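Local coordinates for protein mannonate dehydratase (Streptococcus suis, PDB 3BDK) that probably catalyses the dehydration of D-mannonate to 2-dehydro-3-deoxy-D-gluconate, using a divalent iron or manganese ion, at residues I80-I86 with I118-Y123; E191-W195 with P231-T235; A301-Q305 with T355-G359. All blocks are in the same frame, centred on the assembly; numbering follows the deposited sequence.

Contact 1: I80-I86 with I118-Y123; sequences ITVIESI and IPVVCY
The carbonyl oxygen of V120 accepts the backbone N-H of I83, with I83 N to V120 O at 2.8 Å and an N-H...O angle of 161°, and it also meets the CA of V82 in a CA-H...O contact. Two residues on, C122 N donates to I83 O over 3.0 Å. Together these bonds join strands 79-84 and 120-123 in parallel, neighbouring strands of the TIM barrel, with I83 bridged to V121. On the face of I83 and V121, the branch methyl I118 CG2 is wedged between two isoleucines, 3.5 Å from I80 CG2 and 3.8 Å from I83 CG1. I86 CD1 comes at a slant onto V121 CG1. On the other face V82 and V120 lie side by side and point the same way, CG1 to CG1 at 3.7 Å. Farther along that face, E84 belongs to the D-mannose pocket. Its CG stands anti to the backbone N (chi1 -169°) and the chain then bends at chi2, which leaves OE2 3.7 Å from C122 SG while OE1 is held in a salt bridge by R328. The residues of the E84 face pack against F284 of strand 282-286 inside the barrel, whereas I83, I86 and V121 meet helix 99-114 on the outside; strand 47-50 flanks strand 79-84, and strand 215-218 continues the sheet beyond strand 120-123.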
loop_
_atom_site.group_PDB
_atom_site.type_symbol
_atom_site.label_atom_id
_atom_site.label_comp_id
_atom_site.label_asym_id
_atom_site.label_seq_id
_atom_site.Cartn_x
_atom_site.Cartn_y
_atom_site.Cartn_z
ATOM N N ILE A 80 -21.673 -1.720 -3.463
ATOM C CA ILE A 80 -21.387 -2.525 -4.663
ATOM C C ILE A 80 -21.190 -1.653 -5.902
ATOM O O ILE A 80 -22.084 -0.903 -6.287
ATOM C CB ILE A 80 -22.492 -3.512 -4.980
ATOM C CG1 ILE A 80 -23.033 -4.156 -3.694
ATOM C CG2 ILE A 80 -21.974 -4.524 -5.993
ATOM C CD1 ILE A 80 -22.630 -5.618 -3.469
ATOM N N THR A 81 -20.023 -1.768 -6.526
ATOM C CA THR A 81 -19.679 -0.965 -7.697
ATOM C C THR A 81 -19.677 -1.810 -8.982
ATOM O O THR A 81 -19.768 -1.267 -10.092
ATOM C CB THR A 81 -18.298 -0.291 -7.507
ATOM O OG1 THR A 81 -17.954 0.493 -8.661
ATOM C CG2 THR A 81 -17.214 -1.336 -7.255
ATOM N N VAL A 82 -19.573 -3.133 -8.801
ATOM C CA VAL A 82 -19.358 -4.117 -9.863
ATOM C C VAL A 82 -19.679 -5.490 -9.302
ATOM O O VAL A 82 -19.433 -5.753 -8.131
ATOM C CB VAL A 82 -17.869 -4.174 -10.308
ATOM C CG1 VAL A 82 -17.637 -5.324 -11.292
ATOM C CG2 VAL A 82 -17.397 -2.847 -10.906
ATOM N N ILE A 83 -20.216 -6.370 -10.135
ATOM C CA ILE A 83 -20.424 -7.754 -9.731
ATOM C C ILE A 83 -19.402 -8.644 -10.415
ATOM O O ILE A 83 -19.306 -8.656 -11.640
ATOM C CB ILE A 83 -21.869 -8.225 -10.022
ATOM C CG1 ILE A 83 -22.813 -7.613 -8.981
ATOM C CG2 ILE A 83 -21.974 -9.765 -10.027
ATOM C CD1 ILE A 83 -24.236 -8.043 -9.096
ATOM N N GLU A 84 -18.611 -9.363 -9.628
ATOM C CA GLU A 84 -17.604 -10.204 -10.226
ATOM C C GLU A 84 -18.214 -11.533 -10.517
ATOM O O GLU A 84 -18.176 -12.473 -9.708
ATOM C CB GLU A 84 -16.352 -10.372 -9.390
ATOM C CG GLU A 84 -15.237 -11.034 -10.192
ATOM C CD GLU A 84 -14.251 -10.048 -10.804
ATOM O OE1 GLU A 84 -14.407 -8.822 -10.621
ATOM O OE2 GLU A 84 -13.286 -10.505 -11.449
ATOM N N SER A 85 -18.817 -11.552 -11.695
ATOM C CA SER A 85 -19.121 -12.750 -12.425
ATOM C C SER A 85 -20.510 -13.275 -12.140
ATOM O O SER A 85 -20.792 -13.801 -11.063
ATOM C CB SER A 85 -18.049 -13.826 -12.223
ATOM O OG SER A 85 -17.903 -14.611 -13.388
ATOM N N ILE A 86 -21.378 -13.052 -13.122
ATOM C CA ILE A 86 -22.409 -14.010 -13.473
ATOM C C ILE A 86 -21.763 -14.935 -14.527
ATOM O O ILE A 86 -21.513 -14.517 -15.662
ATOM C CB ILE A 86 -23.662 -13.333 -14.059
ATOM C CG1 ILE A 86 -24.076 -12.117 -13.222
ATOM C CG2 ILE A 86 -24.798 -14.345 -14.168
ATOM C CD1 ILE A 86 -25.181 -11.276 -13.858
ATOM N N ILE A 118 -26.324 -1.417 -8.941
ATOM C CA ILE A 118 -25.026 -1.978 -9.343
ATOM C C ILE A 118 -24.832 -1.951 -10.863
ATOM O O ILE A 118 -25.494 -2.718 -11.568
ATOM C CB ILE A 118 -24.874 -3.441 -8.889
ATOM C CG1 ILE A 118 -25.271 -3.620 -7.421
ATOM C CG2 ILE A 118 -23.442 -3.908 -9.133
ATOM C CD1 ILE A 118 -25.480 -5.071 -6.996
ATOM N N PRO A 119 -23.908 -1.085 -11.358
ATOM C CA PRO A 119 -23.738 -0.698 -12.771
ATOM C C PRO A 119 -22.760 -1.503 -13.656
ATOM O O PRO A 119 -22.598 -1.170 -14.836
ATOM C CB PRO A 119 -23.240 0.746 -12.667
ATOM C CG PRO A 119 -22.644 0.871 -11.289
ATOM C CD PRO A 119 -22.933 -0.378 -10.509
ATOM N N VAL A 120 -22.119 -2.538 -13.120
ATOM C CA VAL A 120 -21.163 -3.319 -13.910
ATOM C C VAL A 120 -21.214 -4.808 -13.594
ATOM O O VAL A 120 -21.342 -5.200 -12.425
ATOM C CB VAL A 120 -19.700 -2.803 -13.763
ATOM C CG1 VAL A 120 -18.717 -3.761 -14.420
ATOM C CG2 VAL A 120 -19.534 -1.395 -14.366
ATOM N N VAL A 121 -21.119 -5.627 -14.647
ATOM C CA VAL A 121 -21.036 -7.087 -14.509
ATOM C C VAL A 121 -19.844 -7.659 -15.298
ATOM O O VAL A 121 -19.835 -7.625 -16.532
ATOM C CB VAL A 121 -22.351 -7.791 -14.951
ATOM C CG1 VAL A 121 -22.207 -9.293 -14.869
ATOM C CG2 VAL A 121 -23.517 -7.347 -14.092
ATOM N N CYS A 122 -18.842 -8.149 -14.566
ATOM C CA CYS A 122 -17.727 -8.911 -15.127
ATOM C C CYS A 122 -18.173 -10.372 -15.346
ATOM O O CYS A 122 -19.131 -10.832 -14.719
ATOM C CB CYS A 122 -16.488 -8.812 -14.203
ATOM S SG CYS A 122 -14.970 -9.820 -14.675
ATOM N N TYR A 123 -17.485 -11.074 -16.253
ATOM C CA TYR A 123 -17.789 -12.471 -16.636
ATOM C C TYR A 123 -16.743 -12.880 -17.680
ATOM O O TYR A 123 -16.162 -12.008 -18.331
ATOM C CB TYR A 123 -19.185 -12.575 -17.273
ATOM C CG TYR A 123 -19.224 -11.880 -18.603
ATOM C CD1 TYR A 123 -19.166 -12.604 -19.801
ATOM C CD2 TYR A 123 -19.236 -10.492 -18.668
ATOM C CE1 TYR A 123 -19.144 -11.948 -21.023
ATOM C CE2 TYR A 123 -19.223 -9.832 -19.888
ATOM C CZ TYR A 123 -19.173 -10.565 -21.058
ATOM O OH TYR A 123 -19.167 -9.884 -22.249
#

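Contact 2: E191-W195 with P231-T235; sequences EEDLW and PRIIT
In this xylose isomerase-like TIM barrel, the loop that follows strand 215-218 comes back against the first turn of helix 191-210, and I233 plugs into it. Its CD1 sits over one face of the W195 indole, 3.8 Å from the centroid of the five-membered ring and 18° off the ring normal, a CH-pi contact. The other branch, CG2, lies over the same ring system, 3.4 Å from W195 NE1. I233 can lay both branches on the indole because CG1 stands between the backbone N and the carbonyl carbon (chi1 55°). L194 closes on the isoleucine from the side, its CD2 4.0 Å from I233 CG1. At the far end of the indole, W195 CH2 is 4.0 Å from I234 CD1. E191 completes the border, with its CB against I233 CG2 and its CG near the ring of P231. R232 braces the loop from within: its NH2 donates to P231 O over 3.1 Å, and P231 O lies in the guanidinium plane while the donor sits above the carbonyl plane. The same NH2 bonds P127 O, and D221 accepts the backbone N-H of I234. R242 makes a cation-pi contact with W195. No hydrogen bond links the two segments: loop and helix adhere through the fit of aliphatic carbon to an indole face, while the polar bonds shape the loop and anchor it to neighbouring loops.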
loop_
_atom_site.group_PDB
_atom_site.type_symbol
_atom_site.label_atom_id
_atom_site.label_comp_id
_atom_site.label_asym_id
_atom_site.label_seq_id
_atom_site.Cartn_x
_atom_site.Cartn_y
_atom_site.Cartn_z
ATOM N N GLU A 191 -11.633 -21.900 -32.846
ATOM C CA GLU A 191 -11.674 -20.506 -32.397
ATOM C C GLU A 191 -12.879 -19.784 -32.986
ATOM O O GLU A 191 -13.692 -19.237 -32.241
ATOM C CB GLU A 191 -10.364 -19.777 -32.695
ATOM C CG GLU A 191 -9.166 -20.356 -31.925
ATOM C CD GLU A 191 -7.928 -19.468 -31.949
ATOM O OE1 GLU A 191 -8.003 -18.321 -32.434
ATOM O OE2 GLU A 191 -6.866 -19.907 -31.460
ATOM N N GLU A 192 -13.021 -19.835 -34.309
ATOM C CA GLU A 192 -14.150 -19.218 -34.995
ATOM C C GLU A 192 -15.504 -19.713 -34.483
ATOM O O GLU A 192 -16.460 -18.938 -34.388
ATOM C CB GLU A 192 -14.037 -19.392 -36.506
ATOM C CG GLU A 192 -12.921 -18.568 -37.151
ATOM C CD GLU A 192 -13.146 -17.057 -37.073
ATOM O OE1 GLU A 192 -14.318 -16.597 -37.125
ATOM O OE2 GLU A 192 -12.136 -16.324 -36.964
ATOM N N ASP A 193 -15.588 -20.991 -34.143
ATOM C CA ASP A 193 -16.804 -21.520 -33.542
ATOM C C ASP A 193 -17.119 -20.779 -32.246
ATOM O O ASP A 193 -18.290 -20.419 -31.989
ATOM C CB ASP A 193 -16.672 -23.012 -33.237
ATOM C CG ASP A 193 -16.599 -23.846 -34.475
ATOM O OD1 ASP A 193 -16.263 -25.046 -34.371
ATOM O OD2 ASP A 193 -16.886 -23.308 -35.557
ATOM N N LEU A 194 -16.068 -20.568 -31.435
ATOM C CA LEU A 194 -16.198 -19.937 -30.124
ATOM C C LEU A 194 -16.446 -18.450 -30.281
ATOM O O LEU A 194 -17.132 -17.851 -29.463
ATOM C CB LEU A 194 -14.960 -20.181 -29.266
ATOM C CG LEU A 194 -15.107 -19.920 -27.765
ATOM C CD1 LEU A 194 -16.030 -20.958 -27.131
ATOM C CD2 LEU A 194 -13.775 -19.936 -27.095
ATOM N N TRP A 195 -15.894 -17.848 -31.325
ATOM C CA TRP A 195 -16.279 -16.477 -31.654
ATOM C C TRP A 195 -17.779 -16.430 -31.923
ATOM O O TRP A 195 -18.488 -15.645 -31.313
ATOM C CB TRP A 195 -15.474 -15.912 -32.834
ATOM C CG TRP A 195 -14.135 -15.332 -32.432
ATOM C CD1 TRP A 195 -12.906 -15.825 -32.748
ATOM C CD2 TRP A 195 -13.898 -14.149 -31.641
ATOM N NE1 TRP A 195 -11.926 -15.026 -32.215
ATOM C CE2 TRP A 195 -12.508 -13.998 -31.525
ATOM C CE3 TRP A 195 -14.731 -13.208 -31.020
ATOM C CZ2 TRP A 195 -11.926 -12.946 -30.816
ATOM C CZ3 TRP A 195 -14.151 -12.158 -30.313
ATOM C CH2 TRP A 195 -12.770 -12.035 -30.216
ATOM N N PRO A 231 -9.280 -24.125 -26.899
ATOM C CA PRO A 231 -9.182 -22.829 -27.556
ATOM C C PRO A 231 -9.385 -21.631 -26.593
ATOM O O PRO A 231 -10.078 -21.772 -25.574
ATOM C CB PRO A 231 -10.304 -22.907 -28.592
ATOM C CG PRO A 231 -11.340 -23.676 -27.913
ATOM C CD PRO A 231 -10.623 -24.709 -27.072
ATOM N N ARG A 232 -8.757 -20.489 -26.904
ATOM C CA ARG A 232 -8.946 -19.248 -26.160
ATOM C C ARG A 232 -8.998 -18.127 -27.155
ATOM O O ARG A 232 -8.235 -18.132 -28.115
ATOM C CB ARG A 232 -7.792 -18.984 -25.205
ATOM C CG ARG A 232 -7.964 -19.539 -23.801
ATOM C CD ARG A 232 -7.607 -21.030 -23.694
ATOM N NE ARG A 232 -7.737 -21.484 -22.311
ATOM C CZ ARG A 232 -8.799 -22.113 -21.796
ATOM N NH1 ARG A 232 -8.801 -22.466 -20.509
ATOM N NH2 ARG A 232 -9.856 -22.409 -22.545
ATOM N N ILE A 233 -9.889 -17.159 -26.942
ATOM C CA ILE A 233 -10.027 -16.065 -27.899
ATOM C C ILE A 233 -9.828 -14.666 -27.311
ATOM O O ILE A 233 -9.468 -13.716 -28.033
ATOM C CB ILE A 233 -11.347 -16.147 -28.736
ATOM C CG1 ILE A 233 -12.595 -16.217 -27.831
ATOM C CG2 ILE A 233 -11.280 -17.303 -29.735
ATOM C CD1 ILE A 233 -13.912 -16.150 -28.599
ATOM N N ILE A 234 -10.043 -14.517 -26.015
ATOM C CA ILE A 234 -9.867 -13.207 -25.431
ATOM C C ILE A 234 -8.448 -13.130 -24.914
ATOM O O ILE A 234 -8.174 -13.303 -23.730
ATOM C CB ILE A 234 -10.973 -12.857 -24.396
ATOM C CG1 ILE A 234 -12.340 -13.329 -24.923
ATOM C CG2 ILE A 234 -11.047 -11.361 -24.193
ATOM C CD1 ILE A 234 -12.746 -12.690 -26.289
ATOM N N THR A 235 -7.548 -12.854 -25.841
ATOM C CA THR A 235 -6.141 -13.123 -25.639
ATOM C C THR A 235 -5.204 -11.928 -25.935
ATOM O O THR A 235 -4.042 -11.966 -25.539
ATOM C CB THR A 235 -5.712 -14.402 -26.478
ATOM O OG1 THR A 235 -5.927 -14.175 -27.871
ATOM C CG2 THR A 235 -6.491 -15.652 -26.066
#

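Contact 3: A301-Q305 with T355-G359; sequences AHLSQ and TYFNG
Y356 reaches from helix 348-368, the last helix of this TIM-barrel chain, into the loop that follows strand 296-299, and its hydroxyl accepts the backbone N-H of S304, with S304 N to Y356 OH at 3.3 Å and an N-H...O angle of 147°. The phenol ring runs along the backbone of the loop: Y356 CE2 is 3.5 Å from both H302 O and L303 N. L303 crosses the ring at about a right angle, its CD1 3.8 Å from Y356 CE1. The tyrosine extends this far because its CG is anti to the backbone N (chi1 167°). Next to it, F357 turns its ring so that H302 CD2 comes in at the edge, near the ring plane. The planes of the imidazole and the phenyl ring stand at 81° to each other, and Y356 CD2 lies over one face of F357, displaced toward the rim. Farther out, the loop is fixed by S304 OG, which hydrogen-bonds M311 N at the start of helix 311-320, and M311 also packs on Y356 and F357. H302 NE2 makes a weak hydrogen bond to the backbone O of D330, a manganese ligand. The second subunit supplies the next shell: E362 of that subunit hydrogen-bonds Y356 OH through OE1 and S304 OG through OE2, so one carboxylate grips both sides of the contact at the dimer interface. On the histidine side, F357 CE2 is 3.8 Å from both CB and CD2 of H302.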
loop_
_atom_site.group_PDB
_atom_site.type_symbol
_atom_site.label_atom_id
_atom_site.label_comp_id
_atom_site.label_asym_id
_atom_site.label_seq_id
_atom_site.Cartn_x
_atom_site.Cartn_y
_atom_site.Cartn_z
ATOM N N ALA A 301 4.247 -8.829 -6.481
ATOM C CA ALA A 301 3.743 -7.684 -5.728
ATOM C C ALA A 301 3.254 -6.665 -6.734
ATOM O O ALA A 301 3.710 -6.657 -7.872
ATOM C CB ALA A 301 4.866 -7.094 -4.892
ATOM N N HIS A 302 2.342 -5.790 -6.326
ATOM C CA HIS A 302 1.759 -4.868 -7.284
ATOM C C HIS A 302 2.786 -3.858 -7.784
ATOM O O HIS A 302 2.752 -3.473 -8.920
ATOM C CB HIS A 302 0.518 -4.203 -6.702
ATOM C CG HIS A 302 -0.581 -5.175 -6.371
ATOM N ND1 HIS A 302 -0.645 -5.844 -5.168
ATOM C CD2 HIS A 302 -1.640 -5.606 -7.099
ATOM C CE1 HIS A 302 -1.701 -6.636 -5.166
ATOM N NE2 HIS A 302 -2.324 -6.510 -6.321
ATOM N N LEU A 303 3.684 -3.437 -6.912
ATOM C CA LEU A 303 4.825 -2.610 -7.246
ATOM C C LEU A 303 5.425 -3.002 -8.601
ATOM O O LEU A 303 5.720 -4.179 -8.837
ATOM C CB LEU A 303 5.878 -2.755 -6.132
ATOM C CG LEU A 303 7.097 -1.841 -6.198
ATOM C CD1 LEU A 303 6.687 -0.356 -6.079
ATOM C CD2 LEU A 303 8.128 -2.208 -5.157
ATOM N N SER A 304 5.612 -2.008 -9.471
ATOM C CA SER A 304 6.069 -2.223 -10.847
ATOM C C SER A 304 7.358 -3.045 -10.957
ATOM O O SER A 304 7.365 -4.118 -11.572
ATOM C CB SER A 304 6.241 -0.883 -11.568
ATOM O OG SER A 304 5.019 -0.178 -11.582
ATOM N N GLN A 305 8.436 -2.524 -10.368
ATOM C CA GLN A 305 9.738 -3.169 -10.378
ATOM C C GLN A 305 9.725 -4.628 -9.849
ATOM O O GLN A 305 10.726 -5.328 -9.969
ATOM C CB GLN A 305 10.738 -2.321 -9.564
ATOM C CG GLN A 305 11.862 -1.613 -10.369
ATOM C CD GLN A 305 13.259 -1.715 -9.664
ATOM O OE1 GLN A 305 13.410 -1.407 -8.463
ATOM N NE2 GLN A 305 14.271 -2.176 -10.421
ATOM N N THR A 355 -3.494 0.437 -1.389
ATOM C CA THR A 355 -2.889 1.701 -0.919
ATOM C C THR A 355 -1.753 2.166 -1.830
ATOM O O THR A 355 -1.517 3.386 -1.988
ATOM C CB THR A 355 -2.404 1.619 0.543
ATOM O OG1 THR A 355 -1.412 0.589 0.684
ATOM C CG2 THR A 355 -3.560 1.305 1.471
ATOM N N TYR A 356 -1.063 1.213 -2.450
ATOM C CA TYR A 356 -0.075 1.550 -3.482
ATOM C C TYR A 356 -0.748 2.216 -4.699
ATOM O O TYR A 356 -0.178 3.150 -5.317
ATOM C CB TYR A 356 0.699 0.297 -3.902
ATOM C CG TYR A 356 1.524 0.418 -5.165
ATOM C CD1 TYR A 356 2.575 1.301 -5.254
ATOM C CD2 TYR A 356 1.267 -0.405 -6.253
ATOM C CE1 TYR A 356 3.335 1.393 -6.418
ATOM C CE2 TYR A 356 2.023 -0.347 -7.418
ATOM C CZ TYR A 356 3.058 0.548 -7.500
ATOM O OH TYR A 356 3.806 0.608 -8.655
ATOM N N PHE A 357 -1.949 1.746 -5.040
ATOM C CA PHE A 357 -2.713 2.375 -6.131
ATOM C C PHE A 357 -3.293 3.740 -5.740
ATOM O O PHE A 357 -3.271 4.664 -6.543
ATOM C CB PHE A 357 -3.754 1.413 -6.737
ATOM C CG PHE A 357 -3.137 0.331 -7.563
ATOM C CD1 PHE A 357 -2.654 0.605 -8.837
ATOM C CD2 PHE A 357 -2.976 -0.945 -7.050
ATOM C CE1 PHE A 357 -2.030 -0.378 -9.591
ATOM C CE2 PHE A 357 -2.359 -1.939 -7.792
ATOM C CZ PHE A 357 -1.882 -1.657 -9.061
ATOM N N ASN A 358 -3.750 3.892 -4.497
ATOM C CA ASN A 358 -4.018 5.244 -3.951
ATOM C C ASN A 358 -2.870 6.200 -4.226
ATOM O O ASN A 358 -3.078 7.329 -4.670
ATOM C CB ASN A 358 -4.227 5.214 -2.440
ATOM C CG ASN A 358 -5.426 4.364 -2.004
ATOM O OD1 ASN A 358 -5.475 3.929 -0.849
ATOM N ND2 ASN A 358 -6.395 4.148 -2.897
ATOM N N GLY A 359 -1.650 5.743 -3.966
ATOM C CA GLY A 359 -0.469 6.590 -4.098
ATOM C C GLY A 359 -0.146 6.883 -5.543
ATOM O O GLY A 359 0.261 7.988 -5.889
#

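Overall arrangement
Contacts 1, 2 and 3 follow one another along the chain, each closing before the next opens, and none touches another. Contact 1 lies in the barrel wall, about 9 Å from the centre of the chain, and joins two strands of the parallel sheet. Contacts 2 and 3 each pair a helix with a loop, about 18 Å out, on opposite sides of the chain's centre and with their own centres 33 Å apart; contact 1 lies 23 Å and 24 Å from them, centre to centre. The barrel thus carries its ligand-pocket glutamate in contact 1, a loop-to-helix join in contact 2, and part of the subunit interface in contact 3.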